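Local coordinates for glycosyltransferase (Streptomyces halstedii, PDB 3WAD), which belongs to the GT-B glycosyltransferases, enzymes built from two Rossmann-like domains that face each other across a cleft, at residues Val334-Val339 / Glu351-Arg356; Gly324-Ala329 / Leu343-Tyr348; Pro210-Phe215 / Glu390-Glu395. One frame throughout, in Å; residues are numbered along the deposited sequence.

Overall arrangement
Along the chain the order is 210-215, 324-329, 334-339, 343-348, 351-356 and 390-395, so interaction 3 brackets the other two, whose segments interleave. The centres lie close together: about 10 Å separate interactions 1 and 2, 12 Å interactions 1 and 3, and 13 Å interactions 2 and 3. Helix 346-355 serves both interaction 1, where it packs on strand 336-338 of the six-stranded parallel sheet, and interaction 2, where its start meets helix 323-332. Interaction 3 brings the 210-215 loop, which follows a strand of the seven-stranded sheet, against helix 384-397. Interactions 1 and 2 build the C-terminal half of the GT-B fold; interaction 3 joins it to the N-terminal half.

Interaction 1 of 3, residues Val334-Val339 / Glu351-Arg356; sequences VPQLIV and ERFAER
Gln336, on strand 336-338, and Phe353, on helix 346-355, stand opposite each other with their CA atoms 8.3 Å apart, and the two side chains point at each other across the gap. The strand and helix are the first two elements of a beta-alpha-beta unit whose second strand is 359-361, and strand 336-338 is itself held in the parallel sheet by backbone bonds to Ile317 and His319 on one neighbour and to Leu360 on the other.

Gln336 extends to full length beyond CG and delivers its amide nitrogen over the face of the phenyl ring: NE2 sits 3.2 Å above the ring plane, over its centre. The amide is turned steeply against the ring, the two planes being 73° apart, so it meets the pi cloud with its nitrogen end instead of lying flat on it. Phe353 CE2 is the ring atom nearest to NE2, at 3.3 Å. Two residues along the strand, Ile338 points the same way and touches the ring obliquely with its CD1, 3.9 Å from Phe353 CD1; a branched aliphatic residue suits both the extended strand and this apolar neighbour. Phe353 also rests on Ala359 and on Ile392 of helix 384-397. On another side of the helix, away from the sheet, Arg352 NH2 bonds Glu355 OE2 in a salt bridge of 3.0 Å.

The partly positive nitrogen end of the buried amide, set over the electron-rich ring face, is probably favourable electrostatically, so Phe353 can accommodate the polar end of Gln336 as well as the hydrocarbon of Ile338.

Interaction 2 of 3, residues Gly324-Ala329 / Leu343-Tyr348; sequences GTRTNA and LWDEGY
Arg326 and Asp345 join in an end-on, two-pronged salt bridge in which each terminal nitrogen takes its own oxygen. Arg326 NH1 reaches Asp345 OD2 at 2.9 Å along an almost straight N-H line of 178°, and Arg326 NH2 reaches Asp345 OD1 at 2.8 Å. Both oxygens lie near the guanidinium plane, yet the carboxylate is twisted 50° from it, so OD2 is approached from above its own plane. The arginine chain, extended from CG to NE, spans the gap from helix 323-332.

Second partners fix the pair: Arg326 NH1 also bonds Gly321 O, and Asp345 OD1 accepts from Leu154 N. Asp345 occupies the N-cap position of helix 346-355 but makes no capping bond, its carboxylate being given to the arginine. Next to it Glu346 folds back, its OE1 accepting Trp344 N at 2.8 Å and so shaping the turn before the helix.

Farther out, the Arg326 side chain also touches His319 and Val349, and its CD packs against Phe353 CE1. Opposite charges buried together compensate each other here, and the carboxylate that balances the arginine also holds a backbone N-H of the N-terminal half, so Asp345 bridges the two halves of the enzyme.

Interaction 3 of 3, residues Pro210-Phe215 / Glu390-Glu395; sequences PPWMSF and EQIQKE
Trp212 meets Ile392 and Glu395 where the two halves of the GT-B fold come together: a loop that follows strand 204-206 of the N-terminal sheet lies against helix 384-397, near the end of the chain. Around Trp212 the loop winds into a short 3-10 turn, with Met213 N bonded to Pro210 O at 3.1 Å; the two prolines preceding the tryptophan suit such a tight, stiff bend.

The close-packed part is apolar. The benzo portion of the indole crosses the isoleucine at about a right angle, and both methyl ends of Ile392 take part: CG2 and CD1 each lie 3.7 Å from Trp212 CZ2. With CG2 anti to the backbone N and CG1 beside it (chi1 -60°), the branched side chain spreads its two arms along the tryptophan, CD1 going on to touch CH2 as well. Met213 CB lies over one face of the indole, toward its rim, and Arg356 makes a cation-pi contact with it.

The pyrrole side is looser. Glu395 OE1 comes no nearer than 3.8 Å, to Trp212 CD1, without a bond between them. The carboxylate is directed instead to other partners: OE2 accepts from Gln391 NE2 on its anti lone pair and forms a salt bridge with Arg356, so that one arginine links the acid and the indole. Lys394, farther round the helix, is exposed to solvent. Between the indole and the helix backbone sits a water: Trp212 NE1 donates in the ring plane to water 1, 2.8 Å away, which donates in turn to Ile392 O.

Interaction 1 of 3, residues Val334-Val339 / Glu351-Arg356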
loop_
_atom_site.group_PDB
_atom_site.type_symbol
_atom_site.label_atom_id
_atom_site.label_comp_id
_atom_site.label_asym_id
_atom_site.label_seq_id
_atom_site.Cartn_x
_atom_site.Cartn_y
_atom_site.Cartn_z
ATOM N N VAL B 334 15.047 19.637 4.269
ATOM C CA VAL B 334 15.771 20.168 3.109
ATOM C C VAL B 334 15.310 21.607 2.892
ATOM O O VAL B 334 14.120 21.851 2.798
ATOM C CB VAL B 334 15.559 19.277 1.799
ATOM C CG1 VAL B 334 16.305 19.853 0.586
ATOM C CG2 VAL B 334 16.046 17.805 2.026
ATOM N N PRO B 335 16.251 22.560 2.804
ATOM C CA PRO B 335 15.855 23.935 2.500
ATOM C C PRO B 335 15.155 24.050 1.149
ATOM O O PRO B 335 15.396 23.261 0.232
ATOM C CB PRO B 335 17.177 24.680 2.441
ATOM C CG PRO B 335 18.129 23.874 3.227
ATOM C CD PRO B 335 17.713 22.434 2.953
ATOM N N GLN B 336 14.308 25.062 1.043
ATOM C CA GLN B 336 13.409 25.230 -0.070
ATOM C C GLN B 336 13.616 26.572 -0.774
ATOM O O GLN B 336 13.827 27.597 -0.128
ATOM C CB GLN B 336 11.956 25.145 0.435
ATOM C CG GLN B 336 11.607 23.817 0.961
ATOM C CD GLN B 336 10.195 23.792 1.535
ATOM O OE1 GLN B 336 9.230 23.836 0.806
ATOM N NE2 GLN B 336 10.083 23.783 2.842
ATOM N N LEU B 337 13.518 26.561 -2.104
ATOM C CA LEU B 337 13.252 27.778 -2.817
ATOM C C LEU B 337 11.878 27.605 -3.430
ATOM O O LEU B 337 11.649 26.674 -4.206
ATOM C CB LEU B 337 14.406 28.081 -3.820
ATOM C CG LEU B 337 14.404 29.091 -4.962
ATOM C CD1 LEU B 337 13.502 30.255 -4.777
ATOM C CD2 LEU B 337 15.866 29.440 -5.466
ATOM N N ILE B 338 10.958 28.444 -2.992
ATOM C CA ILE B 338 9.539 28.306 -3.326
ATOM C C ILE B 338 9.175 29.372 -4.311
ATOM O O ILE B 338 9.423 30.536 -4.072
ATOM C CB ILE B 338 8.615 28.374 -2.025
ATOM C CG1 ILE B 338 9.029 27.289 -1.027
ATOM C CG2 ILE B 338 7.111 28.142 -2.387
ATOM C CD1 ILE B 338 8.563 27.515 0.421
ATOM N N VAL B 339 8.636 28.975 -5.440
ATOM C CA VAL B 339 8.039 29.901 -6.358
ATOM C C VAL B 339 6.503 29.639 -6.296
ATOM O O VAL B 339 5.991 28.817 -7.057
ATOM C CB VAL B 339 8.584 29.710 -7.803
ATOM C CG1 VAL B 339 7.846 30.657 -8.821
ATOM C CG2 VAL B 339 10.070 30.000 -7.862
ATOM N N GLU B 351 5.411 31.746 2.976
ATOM C CA GLU B 351 5.853 32.808 3.900
ATOM C C GLU B 351 6.125 32.255 5.261
ATOM O O GLU B 351 7.084 32.678 5.891
ATOM C CB GLU B 351 4.785 33.859 3.984
ATOM C CG GLU B 351 5.254 35.243 4.207
ATOM C CD GLU B 351 4.150 36.138 3.660
ATOM O OE1 GLU B 351 3.462 35.610 2.727
ATOM O OE2 GLU B 351 3.924 37.283 4.159
ATOM N N ARG B 352 5.315 31.273 5.707
ATOM C CA ARG B 352 5.574 30.586 6.986
ATOM C C ARG B 352 6.975 29.937 7.039
ATOM O O ARG B 352 7.693 30.102 7.995
ATOM C CB ARG B 352 4.439 29.594 7.299
ATOM C CG ARG B 352 3.425 30.105 8.373
ATOM C CD ARG B 352 2.463 31.123 7.855
ATOM N NE ARG B 352 2.980 32.507 7.914
ATOM C CZ ARG B 352 2.544 33.496 7.137
ATOM N NH1 ARG B 352 1.582 33.280 6.264
ATOM N NH2 ARG B 352 3.057 34.710 7.241
ATOM N N PHE B 353 7.371 29.231 5.982
ATOM C CA PHE B 353 8.693 28.635 5.912
ATOM C C PHE B 353 9.779 29.726 5.886
ATOM O O PHE B 353 10.822 29.572 6.529
ATOM C CB PHE B 353 8.850 27.826 4.632
ATOM C CG PHE B 353 8.242 26.432 4.670
ATOM C CD1 PHE B 353 7.198 26.104 3.796
ATOM C CD2 PHE B 353 8.765 25.447 5.508
ATOM C CE1 PHE B 353 6.630 24.830 3.804
ATOM C CE2 PHE B 353 8.207 24.116 5.537
ATOM C CZ PHE B 353 7.157 23.816 4.683
ATOM N N ALA B 354 9.514 30.798 5.133
ATOM C CA ALA B 354 10.497 31.893 4.985
ATOM C C ALA B 354 10.764 32.513 6.370
ATOM O O ALA B 354 11.929 32.707 6.727
ATOM C CB ALA B 354 10.047 32.934 3.955
ATOM N N GLU B 355 9.704 32.675 7.183
ATOM C CA GLU B 355 9.830 33.277 8.513
ATOM C C GLU B 355 10.633 32.449 9.493
ATOM O O GLU B 355 11.121 32.972 10.453
ATOM C CB GLU B 355 8.473 33.553 9.153
ATOM C CG GLU B 355 7.671 34.584 8.464
ATOM C CD GLU B 355 6.268 34.579 9.004
ATOM O OE1 GLU B 355 5.913 33.629 9.745
ATOM O OE2 GLU B 355 5.540 35.532 8.704
ATOM N N ARG B 356 10.738 31.152 9.258
ATOM C CA ARG B 356 11.474 30.265 10.129
ATOM C C ARG B 356 12.927 30.118 9.624
ATOM O O ARG B 356 13.785 29.464 10.230
ATOM C CB ARG B 356 10.700 28.940 10.233
ATOM C CG ARG B 356 9.334 29.124 10.944
ATOM C CD ARG B 356 8.873 27.897 11.719
ATOM N NE ARG B 356 9.931 27.279 12.535
ATOM C CZ ARG B 356 9.792 26.155 13.243
ATOM N NH1 ARG B 356 8.636 25.543 13.258
ATOM N NH2 ARG B 356 10.801 25.638 13.963
#

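Interaction 2 of 3, residues Gly324-Ala329 / Leu343-Tyr348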
loop_
_atom_site.group_PDB
_atom_site.type_symbol
_atom_site.label_atom_id
_atom_site.label_comp_id
_atom_site.label_asym_id
_atom_site.label_seq_id
_atom_site.Cartn_x
_atom_site.Cartn_y
_atom_site.Cartn_z
ATOM N N GLY B 324 2.557 18.046 -1.350
ATOM C CA GLY B 324 3.287 16.753 -1.443
ATOM C C GLY B 324 4.764 17.032 -1.386
ATOM O O GLY B 324 5.522 16.374 -0.659
ATOM N N THR B 325 5.196 18.012 -2.185
ATOM C CA THR B 325 6.620 18.315 -2.264
ATOM C C THR B 325 7.165 18.980 -1.027
ATOM O O THR B 325 8.241 18.613 -0.590
ATOM C CB THR B 325 6.969 19.151 -3.494
ATOM O OG1 THR B 325 6.602 18.390 -4.655
ATOM C CG2 THR B 325 8.423 19.460 -3.564
ATOM N N ARG B 326 6.419 19.902 -0.458
ATOM C CA ARG B 326 6.884 20.526 0.769
ATOM C C ARG B 326 6.875 19.561 1.970
ATOM O O ARG B 326 7.699 19.685 2.868
ATOM C CB ARG B 326 6.118 21.808 1.081
ATOM C CG ARG B 326 4.737 21.588 1.597
ATOM C CD ARG B 326 3.943 22.874 1.553
ATOM N NE ARG B 326 2.633 22.597 2.163
ATOM C CZ ARG B 326 1.491 23.131 1.761
ATOM N NH1 ARG B 326 1.473 24.004 0.738
ATOM N NH2 ARG B 326 0.347 22.807 2.382
ATOM N N THR B 327 5.972 18.586 1.985
ATOM C CA THR B 327 6.000 17.613 3.065
ATOM C C THR B 327 7.228 16.759 2.933
ATOM O O THR B 327 7.800 16.382 3.944
ATOM C CB THR B 327 4.718 16.745 3.153
ATOM O OG1 THR B 327 3.598 17.596 3.262
ATOM C CG2 THR B 327 4.700 15.903 4.375
ATOM N N ASN B 328 7.680 16.460 1.705
ATOM C CA ASN B 328 8.944 15.763 1.522
ATOM C C ASN B 328 10.156 16.619 2.004
ATOM O O ASN B 328 11.089 16.094 2.680
ATOM C CB ASN B 328 9.132 15.391 0.035
ATOM C CG ASN B 328 8.465 14.111 -0.339
ATOM O OD1 ASN B 328 8.983 13.049 -0.089
ATOM N ND2 ASN B 328 7.303 14.206 -0.964
ATOM N N ALA B 329 10.115 17.935 1.759
ATOM C CA ALA B 329 11.252 18.777 2.215
ATOM C C ALA B 329 11.218 18.851 3.758
ATOM O O ALA B 329 12.286 18.932 4.400
ATOM C CB ALA B 329 11.167 20.187 1.666
ATOM N N LEU B 343 -2.750 27.610 -6.397
ATOM C CA LEU B 343 -3.863 26.660 -6.487
ATOM C C LEU B 343 -4.586 26.476 -5.140
ATOM O O LEU B 343 -5.757 26.165 -5.131
ATOM C CB LEU B 343 -3.402 25.296 -6.966
ATOM C CG LEU B 343 -3.274 25.039 -8.469
ATOM C CD1 LEU B 343 -2.435 26.085 -9.051
ATOM C CD2 LEU B 343 -2.671 23.644 -8.703
ATOM N N TRP B 344 -3.901 26.640 -4.025
ATOM C CA TRP B 344 -4.559 26.334 -2.732
ATOM C C TRP B 344 -4.046 27.204 -1.587
ATOM O O TRP B 344 -4.764 28.074 -1.087
ATOM C CB TRP B 344 -4.463 24.817 -2.407
ATOM C CG TRP B 344 -5.278 24.512 -1.222
ATOM C CD1 TRP B 344 -4.809 24.191 0.023
ATOM C CD2 TRP B 344 -6.729 24.546 -1.136
ATOM N NE1 TRP B 344 -5.893 24.024 0.906
ATOM C CE2 TRP B 344 -7.072 24.285 0.206
ATOM C CE3 TRP B 344 -7.760 24.854 -2.065
ATOM C CZ2 TRP B 344 -8.377 24.260 0.631
ATOM C CZ3 TRP B 344 -9.064 24.808 -1.664
ATOM C CH2 TRP B 344 -9.377 24.513 -0.301
ATOM N N ASP B 345 -2.804 26.988 -1.193
ATOM C CA ASP B 345 -2.232 27.618 0.009
ATOM C C ASP B 345 -0.759 27.900 -0.149
ATOM O O ASP B 345 -0.081 28.189 0.847
ATOM C CB ASP B 345 -2.374 26.690 1.235
ATOM C CG ASP B 345 -1.723 25.329 1.002
ATOM O OD1 ASP B 345 -1.823 24.436 1.882
ATOM O OD2 ASP B 345 -1.083 25.173 -0.072
ATOM N N GLU B 346 -0.244 27.798 -1.371
ATOM C CA GLU B 346 1.186 27.797 -1.538
ATOM C C GLU B 346 1.824 29.126 -1.116
ATOM O O GLU B 346 2.937 29.127 -0.561
ATOM C CB GLU B 346 1.559 27.478 -2.998
ATOM C CG GLU B 346 1.042 26.178 -3.482
ATOM C CD GLU B 346 -0.243 26.375 -4.251
ATOM O OE1 GLU B 346 -1.183 27.081 -3.819
ATOM O OE2 GLU B 346 -0.290 25.842 -5.357
ATOM N N GLY B 347 1.158 30.241 -1.374
ATOM C CA GLY B 347 1.701 31.592 -1.069
ATOM C C GLY B 347 1.876 31.743 0.441
ATOM O O GLY B 347 2.930 32.133 0.957
ATOM N N TYR B 348 0.844 31.343 1.154
ATOM C CA TYR B 348 0.740 31.578 2.566
ATOM C C TYR B 348 1.677 30.644 3.312
ATOM O O TYR B 348 2.377 31.074 4.221
ATOM C CB TYR B 348 -0.706 31.412 3.013
ATOM C CG TYR B 348 -0.859 31.556 4.517
ATOM C CD1 TYR B 348 -1.371 32.719 5.043
ATOM C CD2 TYR B 348 -0.494 30.514 5.392
ATOM C CE1 TYR B 348 -1.562 32.853 6.386
ATOM C CE2 TYR B 348 -0.676 30.627 6.733
ATOM C CZ TYR B 348 -1.185 31.819 7.222
ATOM O OH TYR B 348 -1.397 31.976 8.537
#

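Interaction 3 of 3, residues Pro210-Phe215 / Glu390-Glu395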
loop_
_atom_site.group_PDB
_atom_site.type_symbol
_atom_site.label_atom_id
_atom_site.label_comp_id
_atom_site.label_asym_id
_atom_site.label_seq_id
_atom_site.Cartn_x
_atom_site.Cartn_y
_atom_site.Cartn_z
ATOM N N PRO B 210 1.628 20.599 9.487
ATOM C CA PRO B 210 2.055 20.823 10.893
ATOM C C PRO B 210 1.360 21.989 11.559
ATOM O O PRO B 210 1.047 22.993 10.899
ATOM C CB PRO B 210 3.540 21.085 10.791
ATOM C CG PRO B 210 3.980 20.571 9.392
ATOM C CD PRO B 210 2.760 20.668 8.533
ATOM N N PRO B 211 1.022 21.816 12.870
ATOM C CA PRO B 211 0.240 22.801 13.616
ATOM C C PRO B 211 0.888 24.165 13.519
ATOM O O PRO B 211 0.197 25.141 13.387
ATOM C CB PRO B 211 0.323 22.291 15.079
ATOM C CG PRO B 211 0.254 20.761 14.920
ATOM C CD PRO B 211 1.229 20.583 13.656
ATOM N N TRP B 212 2.191 24.237 13.514
ATOM C CA TRP B 212 2.860 25.602 13.514
ATOM C C TRP B 212 2.562 26.447 12.270
ATOM O O TRP B 212 2.765 27.614 12.313
ATOM C CB TRP B 212 4.365 25.514 13.725
ATOM C CG TRP B 212 5.143 24.840 12.607
ATOM C CD1 TRP B 212 5.528 23.523 12.568
ATOM C CD2 TRP B 212 5.678 25.446 11.440
ATOM N NE1 TRP B 212 6.245 23.274 11.426
ATOM C CE2 TRP B 212 6.349 24.427 10.707
ATOM C CE3 TRP B 212 5.631 26.764 10.899
ATOM C CZ2 TRP B 212 6.977 24.666 9.455
ATOM C CZ3 TRP B 212 6.249 26.998 9.670
ATOM C CH2 TRP B 212 6.946 25.948 8.975
ATOM N N MET B 213 2.109 25.854 11.172
ATOM C CA MET B 213 1.845 26.643 9.985
ATOM C C MET B 213 0.356 26.662 9.668
ATOM O O MET B 213 -0.044 27.266 8.687
ATOM C CB MET B 213 2.651 26.165 8.745
ATOM C CG MET B 213 2.411 24.687 8.398
ATOM S SD MET B 213 2.955 24.195 6.701
ATOM C CE MET B 213 1.511 24.653 5.874
ATOM N N SER B 214 -0.472 26.007 10.486
ATOM C CA SER B 214 -1.906 25.949 10.193
ATOM C C SER B 214 -2.654 27.222 10.604
ATOM O O SER B 214 -2.157 27.966 11.459
ATOM C CB SER B 214 -2.542 24.768 10.864
ATOM O OG SER B 214 -1.963 23.559 10.342
ATOM N N PHE B 215 -3.824 27.468 9.995
ATOM C CA PHE B 215 -4.716 28.532 10.475
ATOM C C PHE B 215 -5.277 28.201 11.866
ATOM O O PHE B 215 -5.447 27.024 12.163
ATOM C CB PHE B 215 -5.891 28.740 9.526
ATOM C CG PHE B 215 -5.483 29.040 8.137
ATOM C CD1 PHE B 215 -4.473 29.978 7.884
ATOM C CD2 PHE B 215 -6.127 28.386 7.057
ATOM C CE1 PHE B 215 -4.099 30.264 6.557
ATOM C CE2 PHE B 215 -5.789 28.652 5.719
ATOM C CZ PHE B 215 -4.767 29.607 5.437
ATOM N N GLU B 390 16.143 21.606 9.373
ATOM C CA GLU B 390 16.289 20.510 10.333
ATOM C C GLU B 390 15.450 20.675 11.592
ATOM O O GLU B 390 14.930 19.707 12.113
ATOM C CB GLU B 390 17.745 20.310 10.659
ATOM C CG GLU B 390 18.534 20.014 9.467
ATOM C CD GLU B 390 19.358 18.789 9.687
ATOM O OE1 GLU B 390 20.566 18.912 10.042
ATOM O OE2 GLU B 390 18.768 17.695 9.531
ATOM N N GLN B 391 15.283 21.901 12.045
ATOM C CA GLN B 391 14.475 22.175 13.215
ATOM C C GLN B 391 13.022 21.813 12.889
ATOM O O GLN B 391 12.287 21.194 13.695
ATOM C CB GLN B 391 14.566 23.683 13.602
ATOM C CG GLN B 391 13.750 24.072 14.841
ATOM C CD GLN B 391 13.993 23.079 16.000
ATOM O OE1 GLN B 391 15.124 22.603 16.192
ATOM N NE2 GLN B 391 12.947 22.781 16.778
ATOM N N ILE B 392 12.583 22.293 11.726
ATOM C CA ILE B 392 11.267 21.907 11.194
ATOM C C ILE B 392 11.070 20.373 11.156
ATOM O O ILE B 392 9.989 19.879 11.545
ATOM C CB ILE B 392 10.985 22.626 9.814
ATOM C CG1 ILE B 392 11.022 24.138 10.108
ATOM C CG2 ILE B 392 9.631 22.166 9.225
ATOM C CD1 ILE B 392 10.657 25.068 9.015
ATOM N N GLN B 393 12.094 19.658 10.719
ATOM C CA GLN B 393 12.069 18.204 10.577
ATOM C C GLN B 393 11.912 17.531 11.936
ATOM O O GLN B 393 11.106 16.621 12.086
ATOM C CB GLN B 393 13.318 17.713 9.860
ATOM C CG GLN B 393 13.460 16.170 9.677
ATOM C CD GLN B 393 14.901 15.792 9.249
ATOM O OE1 GLN B 393 15.842 16.485 9.553
ATOM N NE2 GLN B 393 15.048 14.713 8.529
ATOM N N LYS B 394 12.676 18.028 12.931
ATOM C CA LYS B 394 12.561 17.573 14.326
ATOM C C LYS B 394 11.127 17.692 14.892
ATOM O O LYS B 394 10.629 16.706 15.431
ATOM C CB LYS B 394 13.657 18.275 15.178
ATOM C CG LYS B 394 13.487 18.156 16.669
ATOM C CD LYS B 394 14.552 19.027 17.443
ATOM C CE LYS B 394 14.358 18.864 18.972
ATOM N NZ LYS B 394 15.631 18.487 19.717
ATOM N N GLU B 395 10.461 18.827 14.737
ATOM C CA GLU B 395 9.113 19.035 15.179
ATOM C C GLU B 395 8.070 18.204 14.410
ATOM O O GLU B 395 6.983 17.873 14.927
ATOM C CB GLU B 395 8.733 20.517 15.011
ATOM C CG GLU B 395 9.621 21.499 15.836
ATOM C CD GLU B 395 9.459 22.954 15.438
ATOM O OE1 GLU B 395 8.362 23.368 15.046
ATOM O OE2 GLU B 395 10.438 23.720 15.538
HETATM O O HOH W 1 7.357 20.729 11.355
#